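Local coordinates for protein alpha-1,2-mannosidase (Bacteroides thetaiotaomicron, PDB 2WW2) that cleaves alpha-mannosides with inversion of the anomeric configuration, as a calcium-dependent glycoside hydrolase of family 92, at residues Y10-M15 and L284-C290; S19-S24 and E626-Q630; N27-A33 and Y292-F297; P442-A446 and G512-E516; V610-Y615 and T631-Y635. All coordinates share one frame; numbering follows the deposited sequence.

Contact 1: Y10-M15 and L284-C290; sequences YVNPLM and LRTFYSC
The first torsion of S289 (chi1 -62°) sets OG beside its own backbone N, where it meets the loop Y10-M15. Y10 turns its ring the same way (chi1 -70°), which lays it along L284. S289 OG accepts a nearly straight bond from N12 N (2.8 Å, 169° at the hydrogen). It also donates to R285 O at 2.7 Å. R285 O takes S289 N as well, from the opposite face. L284 CB sits over one face of the Y10 ring, 3.7 Å from its centroid, a CH-pi contact. R285 CG is at the ring edge, 3.8 Å from Y10 CD1. The loop thus ties the N-terminal part of the protein to helix 281-294 of the six-hairpin catalytic domain. N12 OD1 closes an Asx turn onto L14 N, and N12 ND2 bonds S617 O. The extended M15 chain crosses T286 at about a right angle, with SD 3.7 Å from S289 CB and CE 3.8 Å from C290 SG.

Contact 2: S19-S24 and E626-Q630; sequences STFAFS and EDNGQ. With NA (sodium ion), chain F.
S19 O and D627 O both bind one sodium ion, each at 2.3 Å. Water 2 (2.4 Å from the sodium) and water 1 (2.5 Å from it) add two more ligands. Y622 and G624 complete the shell through their carbonyl oxygens. The metal is therefore held by backbone and water, with no carboxylate. It also lets the two carbonyls of S19 and D627 lie close together. The D627 side chain serves the loop instead. Its OD1 takes G629 N from above the carboxylate plane, an Asx turn, and OD2 bonds T631 OG1. The Q630 amide bridges the loop: OE1 accepts from N628 N at 2.8 Å, and NE2 donates to E626 O at 2.9 Å. G629 has backbone angles that call for glycine. In S19-S24, residues F21-S24 form a type I turn. S24 chi1 (78°) sets OG between the backbone N and carbonyl carbon, where it donates to F21 O (2.9 Å) on an in-plane lone pair. The N628 side chain packs against this turn, with CB 3.4 Å from S24 OG. A22 and F23 pack on A545 and R546 of a neighbouring subunit. The loop S19-S24 precedes strand 40-44, and E626-Q630 leads from helix 600-613 into helix 632-640.

Contact 3: N27-A33 and Y292-F297; sequences NTYPAVA and YRTLLF
The Y292 ring meets A31 O at its edge and in its plane, and W267 lies against the same ring at about 55°. The F297 ring has Y29 OH near its plane at an edge, 4.1 Å from F297 CZ, and F40 meets it edge-to-face. At chi1 145°, away from a staggered value, the Y292 ring carries OH to A31 O, where it donates at 2.7 Å on an in-plane lone pair. A phenylalanine in place of Y292 would probably leave A31 O without this donor and let the ring settle differently. R293 runs extended as far as NE, and NH1 gives N27 O a long bond (3.3 Å), with N27 O tilted from the guanidinium plane. L296 sets one methyl against each of two alanines: CD1 4.2 Å from A31 CB, CD2 4.1 Å from A33 CB. N27 ND2 and Y29 OH both bond Q69 O. The loop N27-A33 thus lies between strand 40-44 and the C-terminal end of helix 281-294, with W267 of helix 256-271 alongside.

Contact 4: P442-A446 and G512-E516; sequences PEATA and GPFTE
P513 O lies over the first turn of helix 444-465 and takes two of its N-H groups. A446 N comes nearly along the C=O axis, at 3.1 Å and 167°. T445 N gives a weak, bent bond at 2.9 Å. E443, at the N-cap position, donates its own N to G512 O at 3.0 Å. Its side chain meets T515 at about a right angle, and T515 OG1 donates to E443 OE1 at 2.6 Å. This bond comes on the anti side of the carboxylate, 30° out of its plane. Apolar groups pack beside these bonds. T445 chi1 (-68°) puts CG2 opposite the backbone N, 3.5 Å from F514 CE1, and A446 CB lies 3.8 Å from T515 CB. A second shell sets these groups. T445 OG1 bonds W493 O, and T515 O takes W522 NE1, while the F514 ring lies near the W522 ring. G512 has a positive phi, and a side chain there would run into the P513 ring. T515 N is buried and finds no partner in the model. The chemistry is that of a helix start met by a carbonyl from another segment: the partial positive charge of the helix end would probably polarise the P513 C=O.

Contact 5: V610-Y615 and T631-Y635; sequences VMDKLY and TSAWY
Y615 and Y635 form a T-shaped (edge-to-face) pair at the place where helix 600-613 ends and helix 632-640 begins, the two being joined by a loop in the catalytic domain. Y635 chi1 (-176°) swings its ring away from the backbone N and onto Y615. Its edge points into the face of Y615, with centroids 4.6 Å apart and planes at 56°. The bump is Y635 CD1, which fits over the middle of that face, 3.5 Å from Y615 CG. W634 and T631 meet Y615 toward its hydroxyl end. W634 comes obliquely to the ring, with CZ3 4.1 Å from Y615 CE2. V610 CG1 packs obliquely against the six-membered ring of the indole, 3.7 Å from W634 CH2. Y615 OH and T631 OG1 are 2.6 Å apart. H582 NE2 also bonds Y615 OH, and D627 OD2 bonds T631 OG1. Replacing Y615 by an alanine is likely to open a gap under the Y635 edge and beside W634, and to take a partner from T631 OG1. T286 of helix 281-294 touches both tyrosines. The hydroxyl end of Y635 is tied back to the first helix through water 3, which donates to M611 O and lies 2.7 Å from Y635 OH.

Contacts 1, 3, 4 and 5 are buried, while contact 2 is the more exposed one. Contacts 1 and 3 share helix 281-294 and bring the N-terminal loops onto it; they touch where V11 and P13 pack on Y292. Contact 5 lies against the same helix, through T286 and C290 on Y635, and T294 probably bonds S632. Contact 2 joins two loops through a metal, whereas contacts 1 and 3 rely on hydroxyl bonds and apolar packing, with one long arginine bond in contact 3. Contact 5 is mostly aromatic. Contact 4 stands apart, its centre about 34 Å from that of contact 1, and combines backbone carbonyls at a helix start with a short threonine-glutamate bond.

Contact 1: Y10-M15 and L284-C290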
# COMPACT_ATOMS: atom_id res chain seq x y z
N TYR A 10 18.29 -7.30 -33.72
CA TYR A 10 17.31 -6.79 -32.77
C TYR A 10 17.63 -7.18 -31.31
O TYR A 10 17.04 -6.65 -30.37
CB TYR A 10 15.91 -7.27 -33.14
CG TYR A 10 15.40 -6.64 -34.42
CD1 TYR A 10 15.15 -5.25 -34.47
CD2 TYR A 10 15.15 -7.40 -35.54
CE1 TYR A 10 14.67 -4.65 -35.64
CE2 TYR A 10 14.67 -6.79 -36.73
CZ TYR A 10 14.44 -5.42 -36.75
OH TYR A 10 13.97 -4.82 -37.89
N VAL A 11 18.56 -8.11 -31.12
CA VAL A 11 18.78 -8.68 -29.79
C VAL A 11 19.60 -7.76 -28.90
O VAL A 11 20.70 -7.36 -29.28
CB VAL A 11 19.46 -10.06 -29.85
CG1 VAL A 11 19.80 -10.58 -28.43
CG2 VAL A 11 18.56 -11.06 -30.58
N ASN A 12 19.09 -7.46 -27.70
CA ASN A 12 19.85 -6.74 -26.69
C ASN A 12 20.08 -7.65 -25.50
O ASN A 12 19.16 -7.86 -24.72
CB ASN A 12 19.09 -5.49 -26.22
CG ASN A 12 19.85 -4.74 -25.13
OD1 ASN A 12 21.04 -4.99 -24.91
ND2 ASN A 12 19.18 -3.82 -24.47
N PRO A 13 21.30 -8.21 -25.37
CA PRO A 13 21.61 -9.13 -24.27
C PRO A 13 21.59 -8.41 -22.92
O PRO A 13 21.60 -9.06 -21.88
CB PRO A 13 23.02 -9.61 -24.59
CG PRO A 13 23.20 -9.37 -26.09
CD PRO A 13 22.43 -8.06 -26.29
N LEU A 14 21.57 -7.08 -22.95
CA LEU A 14 21.45 -6.33 -21.69
C LEU A 14 20.01 -5.97 -21.31
O LEU A 14 19.79 -5.27 -20.32
CB LEU A 14 22.26 -5.05 -21.78
CG LEU A 14 23.75 -5.30 -21.77
CD1 LEU A 14 24.52 -4.00 -22.09
CD2 LEU A 14 24.18 -5.89 -20.42
N MET A 15 19.04 -6.43 -22.09
CA MET A 15 17.64 -6.16 -21.77
C MET A 15 17.33 -6.64 -20.37
O MET A 15 17.58 -7.80 -20.05
CB MET A 15 16.69 -6.86 -22.74
CG MET A 15 15.23 -6.78 -22.31
SD MET A 15 14.07 -7.50 -23.47
CE MET A 15 12.60 -7.67 -22.46
N LEU A 284 10.13 -5.27 -32.10
CA LEU A 284 11.00 -6.29 -32.68
C LEU A 284 12.20 -6.56 -31.73
O LEU A 284 12.60 -7.70 -31.53
CB LEU A 284 11.51 -5.81 -34.07
CG LEU A 284 10.40 -5.72 -35.14
CD1 LEU A 284 10.81 -4.92 -36.38
CD2 LEU A 284 10.01 -7.13 -35.56
N ARG A 285 12.77 -5.50 -31.18
CA ARG A 285 13.86 -5.70 -30.20
C ARG A 285 13.40 -6.48 -28.98
O ARG A 285 14.10 -7.37 -28.49
CB ARG A 285 14.47 -4.36 -29.79
CG ARG A 285 15.22 -3.72 -30.97
CD ARG A 285 15.97 -2.49 -30.54
NE ARG A 285 15.11 -1.52 -29.91
CZ ARG A 285 14.83 -0.32 -30.42
NH1 ARG A 285 15.34 0.04 -31.60
NH2 ARG A 285 14.01 0.50 -29.76
N THR A 286 12.21 -6.17 -28.49
CA THR A 286 11.72 -6.86 -27.28
C THR A 286 11.53 -8.32 -27.60
O THR A 286 12.01 -9.20 -26.89
CB THR A 286 10.42 -6.22 -26.78
OG1 THR A 286 10.64 -4.82 -26.57
CG2 THR A 286 9.99 -6.85 -25.43
N PHE A 287 10.83 -8.59 -28.70
CA PHE A 287 10.53 -9.96 -29.13
C PHE A 287 11.78 -10.81 -29.34
O PHE A 287 11.89 -11.92 -28.81
CB PHE A 287 9.70 -9.92 -30.42
CG PHE A 287 9.27 -11.27 -30.92
CD1 PHE A 287 8.22 -11.96 -30.29
CD2 PHE A 287 9.90 -11.87 -32.00
CE1 PHE A 287 7.82 -13.20 -30.75
CE2 PHE A 287 9.51 -13.11 -32.47
CZ PHE A 287 8.46 -13.79 -31.84
N TYR A 288 12.73 -10.32 -30.15
CA TYR A 288 13.91 -11.13 -30.44
C TYR A 288 14.87 -11.22 -29.27
O TYR A 288 15.55 -12.22 -29.13
CB TYR A 288 14.59 -10.66 -31.75
CG TYR A 288 13.74 -11.12 -32.92
CD1 TYR A 288 13.63 -12.48 -33.20
CD2 TYR A 288 12.99 -10.21 -33.68
CE1 TYR A 288 12.82 -12.94 -34.24
CE2 TYR A 288 12.18 -10.67 -34.72
CZ TYR A 288 12.10 -12.04 -34.99
OH TYR A 288 11.30 -12.52 -36.01
N SER A 289 14.93 -10.19 -28.44
CA SER A 289 15.70 -10.30 -27.19
C SER A 289 15.13 -11.38 -26.28
O SER A 289 15.88 -12.20 -25.75
CB SER A 289 15.73 -8.96 -26.46
OG SER A 289 16.38 -7.96 -27.25
N CYS A 290 13.81 -11.40 -26.11
CA CYS A 290 13.18 -12.47 -25.31
C CYS A 290 13.43 -13.83 -25.93
O CYS A 290 13.66 -14.81 -25.22
CB CYS A 290 11.66 -12.22 -25.15
SG CYS A 290 11.27 -10.82 -24.09

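Contact 2: S19-S24 and E626-Q630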
# COMPACT_ATOMS: atom_id res chain seq x y z
N SER A 19 16.64 -4.83 -14.35
CA SER A 19 15.23 -5.16 -14.06
C SER A 19 15.02 -6.25 -13.04
O SER A 19 13.88 -6.63 -12.77
CB SER A 19 14.55 -5.65 -15.34
OG SER A 19 14.08 -4.57 -16.07
N THR A 20 16.10 -6.79 -12.49
CA THR A 20 15.97 -7.97 -11.67
C THR A 20 16.19 -7.67 -10.19
O THR A 20 17.04 -6.86 -9.82
CB THR A 20 16.91 -9.09 -12.13
OG1 THR A 20 18.21 -8.88 -11.54
CG2 THR A 20 17.02 -9.09 -13.67
N PHE A 21 15.40 -8.33 -9.37
CA PHE A 21 15.52 -8.21 -7.92
C PHE A 21 16.76 -8.99 -7.44
O PHE A 21 16.99 -10.13 -7.84
CB PHE A 21 14.24 -8.75 -7.28
CG PHE A 21 14.22 -8.67 -5.79
CD1 PHE A 21 14.49 -7.47 -5.15
CD2 PHE A 21 13.88 -9.78 -5.04
CE1 PHE A 21 14.46 -7.40 -3.76
CE2 PHE A 21 13.85 -9.71 -3.65
CZ PHE A 21 14.13 -8.52 -3.01
N ALA A 22 17.57 -8.35 -6.60
CA ALA A 22 18.80 -8.96 -6.13
C ALA A 22 18.56 -10.37 -5.61
O ALA A 22 19.38 -11.28 -5.84
CB ALA A 22 19.43 -8.11 -5.03
N PHE A 23 17.47 -10.54 -4.87
CA PHE A 23 17.22 -11.82 -4.22
C PHE A 23 16.23 -12.66 -5.01
O PHE A 23 15.29 -13.24 -4.45
CB PHE A 23 16.78 -11.59 -2.76
CG PHE A 23 17.84 -10.90 -1.94
CD1 PHE A 23 17.86 -9.52 -1.84
CD2 PHE A 23 18.84 -11.63 -1.32
CE1 PHE A 23 18.85 -8.88 -1.11
CE2 PHE A 23 19.83 -10.99 -0.58
CZ PHE A 23 19.83 -9.62 -0.48
N SER A 24 16.45 -12.69 -6.32
CA SER A 24 15.70 -13.57 -7.20
C SER A 24 16.68 -14.42 -8.01
O SER A 24 17.89 -14.19 -7.97
CB SER A 24 14.82 -12.75 -8.15
OG SER A 24 15.61 -12.23 -9.20
N GLU A 626 7.82 -8.25 -10.19
CA GLU A 626 7.96 -9.67 -9.96
C GLU A 626 8.56 -10.39 -11.14
O GLU A 626 8.65 -11.61 -11.15
CB GLU A 626 6.58 -10.25 -9.77
CG GLU A 626 6.56 -11.39 -8.89
CD GLU A 626 6.05 -10.98 -7.57
OE1 GLU A 626 6.37 -9.83 -7.18
OE2 GLU A 626 5.31 -11.77 -6.95
N ASP A 627 8.94 -9.64 -12.17
CA ASP A 627 9.47 -10.26 -13.38
C ASP A 627 10.97 -10.06 -13.43
O ASP A 627 11.47 -8.94 -13.59
CB ASP A 627 8.82 -9.65 -14.62
CG ASP A 627 9.17 -10.41 -15.91
OD1 ASP A 627 10.04 -11.32 -15.88
OD2 ASP A 627 8.57 -10.08 -16.95
N ASN A 628 11.69 -11.16 -13.26
CA ASN A 628 13.14 -11.14 -13.26
C ASN A 628 13.71 -11.81 -14.50
O ASN A 628 14.82 -12.35 -14.47
CB ASN A 628 13.64 -11.81 -11.98
CG ASN A 628 13.09 -11.13 -10.74
OD1 ASN A 628 12.32 -11.74 -9.95
ND2 ASN A 628 13.40 -9.85 -10.59
N GLY A 629 12.95 -11.76 -15.59
CA GLY A 629 13.42 -12.32 -16.85
C GLY A 629 12.74 -13.62 -17.21
O GLY A 629 12.79 -14.05 -18.37
N GLN A 630 12.06 -14.24 -16.23
CA GLN A 630 11.46 -15.57 -16.42
C GLN A 630 10.28 -15.58 -17.39
O GLN A 630 9.84 -16.64 -17.81
CB GLN A 630 11.07 -16.22 -15.08
CG GLN A 630 9.85 -15.65 -14.35
CD GLN A 630 10.19 -14.47 -13.45
OE1 GLN A 630 11.29 -13.89 -13.54
NE2 GLN A 630 9.25 -14.09 -12.58
NA NA F . 11.54 -6.67 -13.00
O HOH W 1 11.93 -7.47 -10.66
O HOH W 2 11.31 -4.33 -12.49

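Contact 3: N27-A33 and Y292-F297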
# COMPACT_ATOMS: atom_id res chain seq x y z
N ASN A 27 19.15 -13.91 -13.90
CA ASN A 27 20.48 -13.51 -14.35
C ASN A 27 20.50 -12.12 -14.97
O ASN A 27 19.50 -11.66 -15.50
CB ASN A 27 21.00 -14.49 -15.42
CG ASN A 27 21.88 -15.60 -14.83
OD1 ASN A 27 22.49 -15.46 -13.75
ND2 ASN A 27 21.95 -16.71 -15.56
N THR A 28 21.64 -11.46 -14.96
CA THR A 28 21.72 -10.14 -15.56
C THR A 28 22.90 -10.00 -16.50
O THR A 28 23.25 -8.87 -16.86
CB THR A 28 21.83 -9.01 -14.49
OG1 THR A 28 23.05 -9.16 -13.75
CG2 THR A 28 20.63 -9.04 -13.50
N TYR A 29 23.49 -11.11 -16.95
CA TYR A 29 24.72 -10.97 -17.75
C TYR A 29 24.51 -11.09 -19.26
O TYR A 29 23.70 -11.87 -19.72
CB TYR A 29 25.85 -11.90 -17.26
CG TYR A 29 25.65 -13.40 -17.42
CD1 TYR A 29 26.01 -14.06 -18.59
CD2 TYR A 29 25.11 -14.15 -16.38
CE1 TYR A 29 25.87 -15.46 -18.72
CE2 TYR A 29 24.96 -15.55 -16.49
CZ TYR A 29 25.34 -16.19 -17.66
OH TYR A 29 25.19 -17.56 -17.78
N PRO A 30 25.28 -10.31 -20.03
CA PRO A 30 25.10 -10.29 -21.49
C PRO A 30 25.79 -11.49 -22.17
O PRO A 30 26.88 -11.36 -22.70
CB PRO A 30 25.74 -8.97 -21.91
CG PRO A 30 26.84 -8.75 -20.85
CD PRO A 30 26.28 -9.33 -19.56
N ALA A 31 25.16 -12.65 -22.11
CA ALA A 31 25.79 -13.90 -22.55
C ALA A 31 26.19 -13.89 -24.03
O ALA A 31 25.37 -13.64 -24.93
CB ALA A 31 24.86 -15.06 -22.27
N VAL A 32 27.46 -14.17 -24.27
CA VAL A 32 27.98 -14.40 -25.62
C VAL A 32 27.97 -15.92 -25.83
O VAL A 32 28.59 -16.68 -25.07
CB VAL A 32 29.39 -13.86 -25.76
CG1 VAL A 32 29.97 -14.17 -27.17
CG2 VAL A 32 29.39 -12.35 -25.49
N ALA A 33 27.24 -16.38 -26.85
CA ALA A 33 27.01 -17.82 -26.96
C ALA A 33 26.49 -18.17 -28.34
O ALA A 33 26.25 -17.30 -29.16
CB ALA A 33 25.97 -18.27 -25.90
N TYR A 292 16.00 -14.72 -27.89
CA TYR A 292 17.41 -15.05 -27.61
C TYR A 292 17.58 -15.63 -26.21
O TYR A 292 18.22 -16.67 -26.03
CB TYR A 292 18.27 -13.79 -27.80
CG TYR A 292 19.45 -13.64 -26.86
CD1 TYR A 292 20.67 -14.26 -27.15
CD2 TYR A 292 19.36 -12.83 -25.73
CE1 TYR A 292 21.78 -14.10 -26.30
CE2 TYR A 292 20.47 -12.67 -24.87
CZ TYR A 292 21.67 -13.30 -25.17
OH TYR A 292 22.75 -13.15 -24.34
N ARG A 293 16.96 -14.97 -25.23
CA ARG A 293 17.09 -15.39 -23.84
C ARG A 293 16.52 -16.79 -23.70
O ARG A 293 17.03 -17.62 -22.95
CB ARG A 293 16.36 -14.39 -22.91
CG ARG A 293 16.67 -14.54 -21.43
CD ARG A 293 15.97 -13.48 -20.55
NE ARG A 293 16.23 -13.70 -19.12
CZ ARG A 293 16.78 -12.80 -18.31
NH1 ARG A 293 16.98 -13.10 -17.03
NH2 ARG A 293 17.12 -11.59 -18.76
N THR A 294 15.47 -17.08 -24.47
CA THR A 294 14.80 -18.36 -24.36
C THR A 294 15.62 -19.52 -24.97
O THR A 294 15.46 -20.68 -24.57
CB THR A 294 13.42 -18.30 -25.03
OG1 THR A 294 12.62 -17.28 -24.40
CG2 THR A 294 12.73 -19.63 -24.94
N LEU A 295 16.48 -19.22 -25.93
CA LEU A 295 17.27 -20.27 -26.58
C LEU A 295 18.63 -20.59 -25.91
O LEU A 295 19.44 -21.33 -26.47
CB LEU A 295 17.54 -19.91 -28.05
CG LEU A 295 16.31 -19.60 -28.92
CD1 LEU A 295 16.74 -19.53 -30.38
CD2 LEU A 295 15.20 -20.65 -28.72
N LEU A 296 18.89 -19.99 -24.76
CA LEU A 296 20.15 -20.22 -24.05
C LEU A 296 20.15 -21.50 -23.21
O LEU A 296 21.14 -22.25 -23.23
CB LEU A 296 20.50 -19.02 -23.17
CG LEU A 296 20.83 -17.72 -23.92
CD1 LEU A 296 20.99 -16.56 -22.92
CD2 LEU A 296 22.08 -17.87 -24.81
N PHE A 297 19.08 -21.74 -22.45
CA PHE A 297 19.03 -22.86 -21.48
C PHE A 297 17.87 -23.79 -21.82
O PHE A 297 16.91 -23.37 -22.45
CB PHE A 297 18.78 -22.33 -20.05
CG PHE A 297 19.82 -21.35 -19.55
CD1 PHE A 297 20.91 -21.80 -18.80
CD2 PHE A 297 19.68 -20.00 -19.79
CE1 PHE A 297 21.86 -20.91 -18.31
CE2 PHE A 297 20.64 -19.08 -19.31
CZ PHE A 297 21.73 -19.54 -18.57

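Contact 4: P442-A446 and G512-E516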
# COMPACT_ATOMS: atom_id res chain seq x y z
N PRO A 442 7.41 -27.80 4.72
CA PRO A 442 7.50 -26.43 4.20
C PRO A 442 6.83 -26.29 2.84
O PRO A 442 6.94 -27.19 2.00
CB PRO A 442 9.01 -26.22 4.03
CG PRO A 442 9.64 -27.15 5.02
CD PRO A 442 8.72 -28.35 5.11
N GLU A 443 6.14 -25.18 2.61
CA GLU A 443 5.58 -24.88 1.30
C GLU A 443 4.56 -25.92 0.81
O GLU A 443 4.38 -26.14 -0.38
CB GLU A 443 6.73 -24.69 0.29
CG GLU A 443 7.62 -23.52 0.70
CD GLU A 443 8.92 -23.43 -0.09
OE1 GLU A 443 8.94 -23.67 -1.32
OE2 GLU A 443 9.94 -23.08 0.55
N ALA A 444 3.84 -26.50 1.76
CA ALA A 444 2.99 -27.66 1.52
C ALA A 444 1.87 -27.43 0.51
O ALA A 444 1.53 -28.33 -0.25
CB ALA A 444 2.38 -28.14 2.86
N THR A 445 1.26 -26.25 0.53
CA THR A 445 0.11 -26.03 -0.34
C THR A 445 0.58 -25.85 -1.78
O THR A 445 0.01 -26.44 -2.71
CB THR A 445 -0.72 -24.83 0.15
OG1 THR A 445 -1.35 -25.17 1.39
CG2 THR A 445 -1.80 -24.50 -0.87
N ALA A 446 1.64 -25.05 -1.97
CA ALA A 446 2.22 -24.90 -3.31
C ALA A 446 2.66 -26.28 -3.83
O ALA A 446 2.43 -26.60 -5.00
CB ALA A 446 3.37 -23.90 -3.29
N GLY A 512 5.29 -19.67 4.40
CA GLY A 512 4.58 -20.74 5.08
C GLY A 512 4.28 -21.88 4.12
O GLY A 512 5.20 -22.49 3.56
N PRO A 513 2.99 -22.17 3.91
CA PRO A 513 2.57 -23.24 2.99
C PRO A 513 2.70 -22.83 1.53
O PRO A 513 2.47 -23.66 0.64
CB PRO A 513 1.09 -23.40 3.32
CG PRO A 513 0.67 -22.00 3.72
CD PRO A 513 1.84 -21.51 4.56
N PHE A 514 3.06 -21.57 1.27
CA PHE A 514 3.21 -21.10 -0.09
C PHE A 514 4.66 -20.87 -0.44
O PHE A 514 5.50 -20.70 0.44
CB PHE A 514 2.38 -19.84 -0.35
CG PHE A 514 0.90 -20.05 -0.15
CD1 PHE A 514 0.16 -20.80 -1.06
CD2 PHE A 514 0.26 -19.53 0.96
CE1 PHE A 514 -1.21 -21.01 -0.86
CE2 PHE A 514 -1.11 -19.74 1.16
CZ PHE A 514 -1.83 -20.47 0.25
N THR A 515 4.93 -20.83 -1.75
CA THR A 515 6.25 -20.68 -2.32
C THR A 515 6.26 -19.42 -3.16
O THR A 515 5.52 -19.31 -4.12
CB THR A 515 6.53 -21.88 -3.28
OG1 THR A 515 6.76 -23.07 -2.51
CG2 THR A 515 7.71 -21.64 -4.18
N GLU A 516 7.09 -18.44 -2.80
CA GLU A 516 7.27 -17.27 -3.66
C GLU A 516 5.97 -16.52 -3.96
O GLU A 516 5.80 -15.97 -5.04
CB GLU A 516 7.89 -17.71 -4.98
CG GLU A 516 9.26 -18.34 -4.80
CD GLU A 516 10.34 -17.31 -4.88
OE1 GLU A 516 10.64 -16.89 -6.02
OE2 GLU A 516 10.88 -16.93 -3.82

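Contact 5: V610-Y615 and T631-Y635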
# COMPACT_ATOMS: atom_id res chain seq x y z
N VAL A 610 -0.61 -5.69 -20.99
CA VAL A 610 0.63 -6.16 -20.35
C VAL A 610 1.84 -6.08 -21.31
O VAL A 610 2.90 -5.59 -20.94
CB VAL A 610 0.47 -7.60 -19.78
CG1 VAL A 610 1.84 -8.21 -19.45
CG2 VAL A 610 -0.43 -7.60 -18.52
N MET A 611 1.68 -6.54 -22.54
CA MET A 611 2.79 -6.50 -23.49
C MET A 611 3.26 -5.07 -23.72
O MET A 611 4.46 -4.82 -23.83
CB MET A 611 2.42 -7.19 -24.81
CG MET A 611 2.25 -8.70 -24.68
SD MET A 611 2.39 -9.64 -26.21
CE MET A 611 0.79 -9.41 -26.99
N ASP A 612 2.32 -4.13 -23.78
CA ASP A 612 2.67 -2.72 -24.00
C ASP A 612 3.28 -2.08 -22.76
O ASP A 612 4.19 -1.27 -22.86
CB ASP A 612 1.43 -1.92 -24.40
CG ASP A 612 0.98 -2.17 -25.85
OD1 ASP A 612 1.73 -2.77 -26.66
OD2 ASP A 612 -0.14 -1.74 -26.19
N LYS A 613 2.76 -2.42 -21.58
CA LYS A 613 3.12 -1.65 -20.38
C LYS A 613 4.23 -2.22 -19.50
O LYS A 613 4.89 -1.47 -18.79
CB LYS A 613 1.87 -1.36 -19.55
CG LYS A 613 1.08 -0.23 -20.19
CD LYS A 613 -0.38 -0.29 -19.90
CE LYS A 613 -1.02 1.01 -20.46
NZ LYS A 613 -2.45 1.04 -20.21
N LEU A 614 4.46 -3.53 -19.57
CA LEU A 614 5.41 -4.18 -18.68
C LEU A 614 6.70 -4.65 -19.35
O LEU A 614 7.50 -5.39 -18.73
CB LEU A 614 4.74 -5.37 -18.00
CG LEU A 614 3.58 -5.00 -17.08
CD1 LEU A 614 3.16 -6.23 -16.32
CD2 LEU A 614 3.97 -3.86 -16.11
N TYR A 615 6.91 -4.23 -20.60
CA TYR A 615 8.10 -4.64 -21.34
C TYR A 615 8.71 -3.50 -22.13
O TYR A 615 8.01 -2.63 -22.67
CB TYR A 615 7.78 -5.76 -22.34
CG TYR A 615 7.48 -7.09 -21.72
CD1 TYR A 615 8.49 -7.99 -21.45
CD2 TYR A 615 6.17 -7.43 -21.35
CE1 TYR A 615 8.22 -9.21 -20.86
CE2 TYR A 615 5.89 -8.63 -20.76
CZ TYR A 615 6.91 -9.52 -20.51
OH TYR A 615 6.61 -10.73 -19.92
N THR A 631 9.80 -14.40 -17.78
CA THR A 631 8.68 -14.32 -18.70
C THR A 631 9.13 -14.23 -20.17
O THR A 631 8.33 -13.92 -21.03
CB THR A 631 7.78 -13.13 -18.38
OG1 THR A 631 8.50 -11.92 -18.66
CG2 THR A 631 7.35 -13.15 -16.90
N SER A 632 10.40 -14.50 -20.47
CA SER A 632 10.88 -14.41 -21.87
C SER A 632 10.03 -15.25 -22.85
O SER A 632 9.57 -14.75 -23.87
CB SER A 632 12.37 -14.78 -21.96
OG SER A 632 12.59 -16.17 -21.69
N ALA A 633 9.78 -16.52 -22.53
CA ALA A 633 8.98 -17.38 -23.41
C ALA A 633 7.51 -16.97 -23.40
O ALA A 633 6.79 -17.10 -24.41
CB ALA A 633 9.14 -18.84 -22.99
N TRP A 634 7.06 -16.49 -22.24
CA TRP A 634 5.70 -15.97 -22.11
C TRP A 634 5.50 -14.84 -23.12
O TRP A 634 4.48 -14.76 -23.82
CB TRP A 634 5.47 -15.47 -20.68
CG TRP A 634 4.07 -15.01 -20.40
CD1 TRP A 634 3.08 -15.74 -19.78
CD2 TRP A 634 3.49 -13.74 -20.72
NE1 TRP A 634 1.93 -14.99 -19.70
CE2 TRP A 634 2.16 -13.76 -20.26
CE3 TRP A 634 3.98 -12.57 -21.32
CZ2 TRP A 634 1.30 -12.66 -20.40
CZ3 TRP A 634 3.12 -11.50 -21.48
CH2 TRP A 634 1.81 -11.54 -21.01
N TYR A 635 6.50 -13.98 -23.24
CA TYR A 635 6.37 -12.85 -24.17
C TYR A 635 6.39 -13.35 -25.62
O TYR A 635 5.61 -12.88 -26.45
CB TYR A 635 7.48 -11.84 -23.93
CG TYR A 635 7.36 -10.58 -24.79
CD1 TYR A 635 6.75 -9.42 -24.29
CD2 TYR A 635 7.85 -10.55 -26.08
CE1 TYR A 635 6.63 -8.27 -25.07
CE2 TYR A 635 7.72 -9.39 -26.87
CZ TYR A 635 7.12 -8.27 -26.36
OH TYR A 635 7.03 -7.14 -27.12
O HOH W 3 5.90 -4.90 -26.13